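Local coordinates for esterase (Thermotoga maritima, PDB 3DOH), which probably hydrolyses carboxylic esters as a thermostable alpha/beta-hydrolase esterase that carries an immunoglobulin-like N-terminal domain, at residues A[146-151]-A[155-160]; A[215-220]-A[248-253]. All blocks are in the same frame, centred on the assembly; numbering follows the deposited sequence.

Interaction 1. Residues A[146-151]-A[155-160]; sequences AFTFKD and GVEIPY
The carbonyl oxygen Tyr160 O takes two donors: Phe147 N, at 2.9 Å and nearly in line with the C=O bond, and the side-chain amide of Asn190. The return bond, from Tyr160 N to Phe147 O, is 2.8 Å long and almost straight (175° at the hydrogen). Phe147 with Tyr160 and Phe149 with Ile158 are the hydrogen-bonded pairs of an antiparallel hairpin. Between them Thr148 faces Pro159 in a non-hydrogen-bonded pair, where proline's missing N-H costs no bond to 146-151.

On the sheet face shared by Phe147, Phe149, Ile158 and Tyr160, the tyrosine ring does most of the packing. With CG set between the backbone N and carbonyl carbon (chi1 70°), the ring swings toward the partner strand. Phe147 CB rests over one of its faces, 3.3 Å above the plane, in a CH-pi contact, while Phe149 CB approaches Tyr160 CE1 obliquely at 3.9 Å. The two rings of Phe147 and Tyr160 meet obliquely, their planes 36° apart. With an alanine in place of the tyrosine, Phe147 CB would probably lose the ring face it rests on, and a gap is likely to open beside Phe149 CB.

The other face is more polar and exposed. The Thr148 and Glu157 side chains cross at about a right angle, with Thr148 CG2 against Glu157 CG, and Lys150 runs beside Glu157, though Lys150 NZ stays 6.4 Å from Glu157 OE2, too far for a salt bridge. At the turn Gly155, whose positive phi suits glycine, gives its N-H to Asp151 O at 2.9 Å.

The hairpin forms one end of the chain's eight-stranded sheet. Helix 242-257 lies against its apolar face, where Phe149 packs on Lys249 and Lys253, and Lys249 closes a salt bridge to Asp151 OD1.

Interaction 2. Residues A[215-220]-A[248-253]; sequences FVLAPQ and IKIIRK
Leu217 reaches from strand 215-219 to helix 242-257 and fills the angle between Ile250 and Ile251. Its CB points at the helix but is still 5.8 Å from the nearest of these chains' atoms, Ile251 CG1, and serves as a spacer. CG lies roughly anti to the backbone N (chi1 153°), which carries the fork onward, and there the two methyls part. CD1 turns to Ile250, meeting Ile250 CD1 at 3.8 Å and, just behind it, Ile250 CG1 at 4.1 Å. CD2 goes to Ile251 and touches Ile251 CG1 at 3.8 Å.

The two isoleucines receive the leucine differently. Ile250 points its CB toward the strand and offers the tip of its long branch, so that methyl meets methyl where the two chains run obliquely past each other. Ile251 sets its CB to the flank of the contact and presents the middle of the branch, the methylene CG1, with the leucine chain crossing it at about a right angle. Being consecutive on a helix, the two residues point in clearly different directions, and a forked leucine suits the place because each branch can serve one of them. All three side chains are buried and wholly apolar, so the contact rests on van der Waals packing alone; 131 Å² of surface is covered, and the leucine and helix CA atoms come no nearer than the 8.1 Å between Leu217 CA and Ile251 CA.

This is helix-on-sheet packing of the alpha/beta-hydrolase core. Strand 215-219 runs between antiparallel strand 157-163, whose Tyr160 also touches Leu217 and Ile250, and parallel strand 174-180, whose Leu176 and Val178 pack on Leu217 and Ile251 respectively; helix 242-257 covers this face before the chain enters strand 264-270.

How the interactions relate
From the N terminus, interaction 1 is the first to close, a tight hairpin with three residues between its segments. Interaction 2 follows in series, neither nested in it nor crossing it, and closes a longer excursion of 27 residues from strand 215-219 out to helix 242-257. The two lie side by side, their centres about 10 Å apart. Strands 157-163 and 215-219 are neighbours in one sheet, with a probable hydrogen bond from Gln220 N to Pro159 O (2.8 Å), and the helix spans both contacts on the same face. Together they tie the edge hairpin, the sheet interior and a covering helix into one layered unit.

Interaction 1. Residues A[146-151]-A[155-160]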
# COMPACT_ATOMS: atom_id res chain seq x y z
N ALA A 146 38.14 -28.61 13.44
CA ALA A 146 37.43 -29.16 14.60
C ALA A 146 38.40 -30.00 15.43
O ALA A 146 39.20 -30.74 14.88
CB ALA A 146 36.24 -29.99 14.16
N PHE A 147 38.33 -29.85 16.74
CA PHE A 147 39.15 -30.62 17.65
C PHE A 147 38.29 -30.89 18.87
O PHE A 147 37.28 -30.22 19.07
CB PHE A 147 40.40 -29.82 18.06
CG PHE A 147 41.41 -29.68 16.96
CD1 PHE A 147 42.07 -30.79 16.43
CD2 PHE A 147 41.72 -28.42 16.43
CE1 PHE A 147 43.03 -30.64 15.39
CE2 PHE A 147 42.66 -28.26 15.39
CZ PHE A 147 43.32 -29.36 14.88
N THR A 148 38.68 -31.89 19.66
CA THR A 148 38.12 -32.12 21.01
C THR A 148 39.28 -32.19 21.96
O THR A 148 40.33 -32.70 21.58
CB THR A 148 37.42 -33.45 21.12
OG1 THR A 148 36.71 -33.69 19.90
CG2 THR A 148 36.44 -33.41 22.23
N PHE A 149 39.12 -31.68 23.18
CA PHE A 149 40.17 -31.74 24.15
C PHE A 149 39.61 -32.52 25.29
O PHE A 149 38.43 -32.35 25.64
CB PHE A 149 40.55 -30.33 24.56
CG PHE A 149 41.29 -30.23 25.88
CD1 PHE A 149 42.65 -30.39 25.93
CD2 PHE A 149 40.60 -29.93 27.04
CE1 PHE A 149 43.34 -30.27 27.13
CE2 PHE A 149 41.27 -29.80 28.25
CZ PHE A 149 42.64 -29.98 28.29
N LYS A 150 40.42 -33.41 25.86
CA LYS A 150 40.02 -34.12 27.09
C LYS A 150 40.83 -33.59 28.29
O LYS A 150 42.04 -33.77 28.37
CB LYS A 150 40.06 -35.67 26.94
CG LYS A 150 41.23 -36.31 26.09
CD LYS A 150 41.39 -37.85 26.37
CE LYS A 150 42.18 -38.62 25.26
NZ LYS A 150 43.64 -38.83 25.55
N ASP A 151 40.13 -32.90 29.19
CA ASP A 151 40.74 -32.27 30.35
C ASP A 151 41.21 -33.39 31.30
O ASP A 151 40.38 -34.09 31.87
CB ASP A 151 39.69 -31.35 31.00
CG ASP A 151 40.18 -30.67 32.29
OD1 ASP A 151 40.93 -31.31 33.07
OD2 ASP A 151 39.78 -29.50 32.53
N GLY A 155 38.14 -35.04 33.43
CA GLY A 155 37.31 -35.89 32.54
C GLY A 155 36.50 -35.17 31.45
O GLY A 155 36.47 -35.61 30.30
N VAL A 156 35.84 -34.08 31.86
CA VAL A 156 35.13 -33.21 30.94
C VAL A 156 35.76 -33.23 29.56
O VAL A 156 36.97 -33.03 29.40
CB VAL A 156 35.10 -31.76 31.45
CG1 VAL A 156 33.93 -31.00 30.83
CG2 VAL A 156 35.02 -31.73 32.97
N GLU A 157 34.94 -33.49 28.55
CA GLU A 157 35.35 -33.33 27.15
C GLU A 157 34.80 -32.05 26.47
O GLU A 157 33.61 -31.75 26.52
CB GLU A 157 35.03 -34.59 26.34
CG GLU A 157 36.04 -34.80 25.19
CD GLU A 157 36.40 -36.27 24.91
OE1 GLU A 157 35.46 -37.09 24.64
OE2 GLU A 157 37.63 -36.58 24.93
N ILE A 158 35.69 -31.29 25.85
CA ILE A 158 35.30 -30.01 25.30
C ILE A 158 35.62 -29.96 23.82
O ILE A 158 36.78 -29.93 23.43
CB ILE A 158 35.96 -28.79 26.05
CG1 ILE A 158 35.46 -28.66 27.50
CG2 ILE A 158 35.77 -27.50 25.26
CD1 ILE A 158 34.07 -28.16 27.66
N PRO A 159 34.57 -29.95 22.99
CA PRO A 159 34.82 -29.75 21.56
C PRO A 159 35.17 -28.27 21.29
O PRO A 159 34.62 -27.36 21.97
CB PRO A 159 33.47 -30.13 20.91
CG PRO A 159 32.59 -30.63 22.01
CD PRO A 159 33.12 -30.05 23.28
N TYR A 160 36.08 -28.04 20.35
CA TYR A 160 36.40 -26.68 19.94
C TYR A 160 36.75 -26.51 18.47
O TYR A 160 37.11 -27.45 17.78
CB TYR A 160 37.47 -26.08 20.84
CG TYR A 160 38.86 -26.66 20.69
CD1 TYR A 160 39.23 -27.86 21.35
CD2 TYR A 160 39.83 -25.99 19.92
CE1 TYR A 160 40.54 -28.38 21.23
CE2 TYR A 160 41.12 -26.49 19.80
CZ TYR A 160 41.47 -27.68 20.46
OH TYR A 160 42.76 -28.15 20.31

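Interaction 2. Residues A[215-220]-A[248-253]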
# COMPACT_ATOMS: atom_id res chain seq x y z
N PHE A 215 44.47 -15.96 15.14
CA PHE A 215 43.82 -17.21 15.47
C PHE A 215 42.51 -16.93 16.21
O PHE A 215 42.37 -15.93 16.95
CB PHE A 215 44.70 -18.03 16.41
CG PHE A 215 45.98 -18.55 15.80
CD1 PHE A 215 47.12 -17.76 15.72
CD2 PHE A 215 46.07 -19.88 15.39
CE1 PHE A 215 48.31 -18.25 15.18
CE2 PHE A 215 47.27 -20.40 14.86
CZ PHE A 215 48.38 -19.59 14.75
N VAL A 216 41.56 -17.85 16.04
CA VAL A 216 40.30 -17.80 16.77
C VAL A 216 39.99 -19.15 17.36
O VAL A 216 39.88 -20.12 16.64
CB VAL A 216 39.12 -17.43 15.87
CG1 VAL A 216 37.85 -17.23 16.69
CG2 VAL A 216 39.42 -16.18 15.08
N LEU A 217 39.83 -19.18 18.67
CA LEU A 217 39.43 -20.36 19.36
C LEU A 217 38.00 -20.17 19.82
O LEU A 217 37.67 -19.18 20.49
CB LEU A 217 40.35 -20.60 20.55
CG LEU A 217 39.79 -21.37 21.73
CD1 LEU A 217 39.58 -22.78 21.36
CD2 LEU A 217 40.74 -21.28 22.88
N ALA A 218 37.17 -21.14 19.48
CA ALA A 218 35.77 -21.10 19.80
C ALA A 218 35.43 -22.43 20.44
O ALA A 218 35.18 -23.42 19.75
CB ALA A 218 34.94 -20.87 18.54
N PRO A 219 35.50 -22.49 21.75
CA PRO A 219 35.06 -23.66 22.52
C PRO A 219 33.55 -23.84 22.70
O PRO A 219 32.82 -22.85 22.80
CB PRO A 219 35.76 -23.48 23.88
CG PRO A 219 35.98 -22.04 23.98
CD PRO A 219 36.20 -21.51 22.58
N GLN A 220 33.10 -25.10 22.77
CA GLN A 220 31.67 -25.40 23.07
C GLN A 220 31.44 -26.00 24.43
O GLN A 220 32.09 -26.97 24.82
CB GLN A 220 31.06 -26.34 22.04
CG GLN A 220 29.63 -26.74 22.40
CD GLN A 220 28.91 -27.40 21.23
OE1 GLN A 220 29.45 -28.31 20.60
NE2 GLN A 220 27.70 -26.94 20.92
N ILE A 248 40.86 -22.72 29.50
CA ILE A 248 42.20 -22.24 29.80
C ILE A 248 43.31 -23.21 29.39
O ILE A 248 44.26 -22.84 28.70
CB ILE A 248 42.33 -21.86 31.27
CG1 ILE A 248 41.31 -20.78 31.59
CG2 ILE A 248 43.74 -21.39 31.54
CD1 ILE A 248 41.52 -19.48 30.81
N LYS A 249 43.15 -24.47 29.80
CA LYS A 249 44.13 -25.51 29.49
C LYS A 249 44.30 -25.59 28.01
O LYS A 249 45.38 -25.82 27.51
CB LYS A 249 43.67 -26.85 30.06
CG LYS A 249 43.73 -26.93 31.57
CD LYS A 249 42.97 -28.12 32.07
CE LYS A 249 42.92 -28.10 33.60
NZ LYS A 249 42.09 -29.23 34.19
N ILE A 250 43.23 -25.35 27.27
CA ILE A 250 43.33 -25.42 25.83
C ILE A 250 44.00 -24.19 25.19
O ILE A 250 44.73 -24.34 24.19
CB ILE A 250 42.04 -26.00 25.17
CG1 ILE A 250 41.66 -25.34 23.87
CG2 ILE A 250 40.81 -25.94 26.11
CD1 ILE A 250 40.25 -25.79 23.58
N ILE A 251 43.84 -23.01 25.79
CA ILE A 251 44.65 -21.84 25.40
C ILE A 251 46.14 -22.21 25.50
O ILE A 251 46.94 -21.91 24.60
CB ILE A 251 44.27 -20.55 26.20
CG1 ILE A 251 42.96 -19.97 25.64
CG2 ILE A 251 45.36 -19.48 26.12
CD1 ILE A 251 42.19 -19.11 26.62
N ARG A 252 46.49 -22.91 26.58
CA ARG A 252 47.90 -23.31 26.82
C ARG A 252 48.38 -24.35 25.85
O ARG A 252 49.53 -24.30 25.45
CB ARG A 252 48.14 -23.77 28.25
CG ARG A 252 47.65 -22.75 29.24
CD ARG A 252 48.22 -22.98 30.64
NE ARG A 252 48.16 -21.73 31.40
CZ ARG A 252 47.51 -21.59 32.56
NH1 ARG A 252 46.88 -22.65 33.11
NH2 ARG A 252 47.51 -20.39 33.17
N LYS A 253 47.51 -25.27 25.45
CA LYS A 253 47.88 -26.25 24.43
C LYS A 253 48.26 -25.45 23.18
O LYS A 253 49.33 -25.66 22.58
CB LYS A 253 46.76 -27.25 24.14
CG LYS A 253 47.15 -28.25 23.07
CD LYS A 253 46.05 -29.22 22.49
CE LYS A 253 45.53 -30.26 23.49
NZ LYS A 253 46.60 -31.06 24.15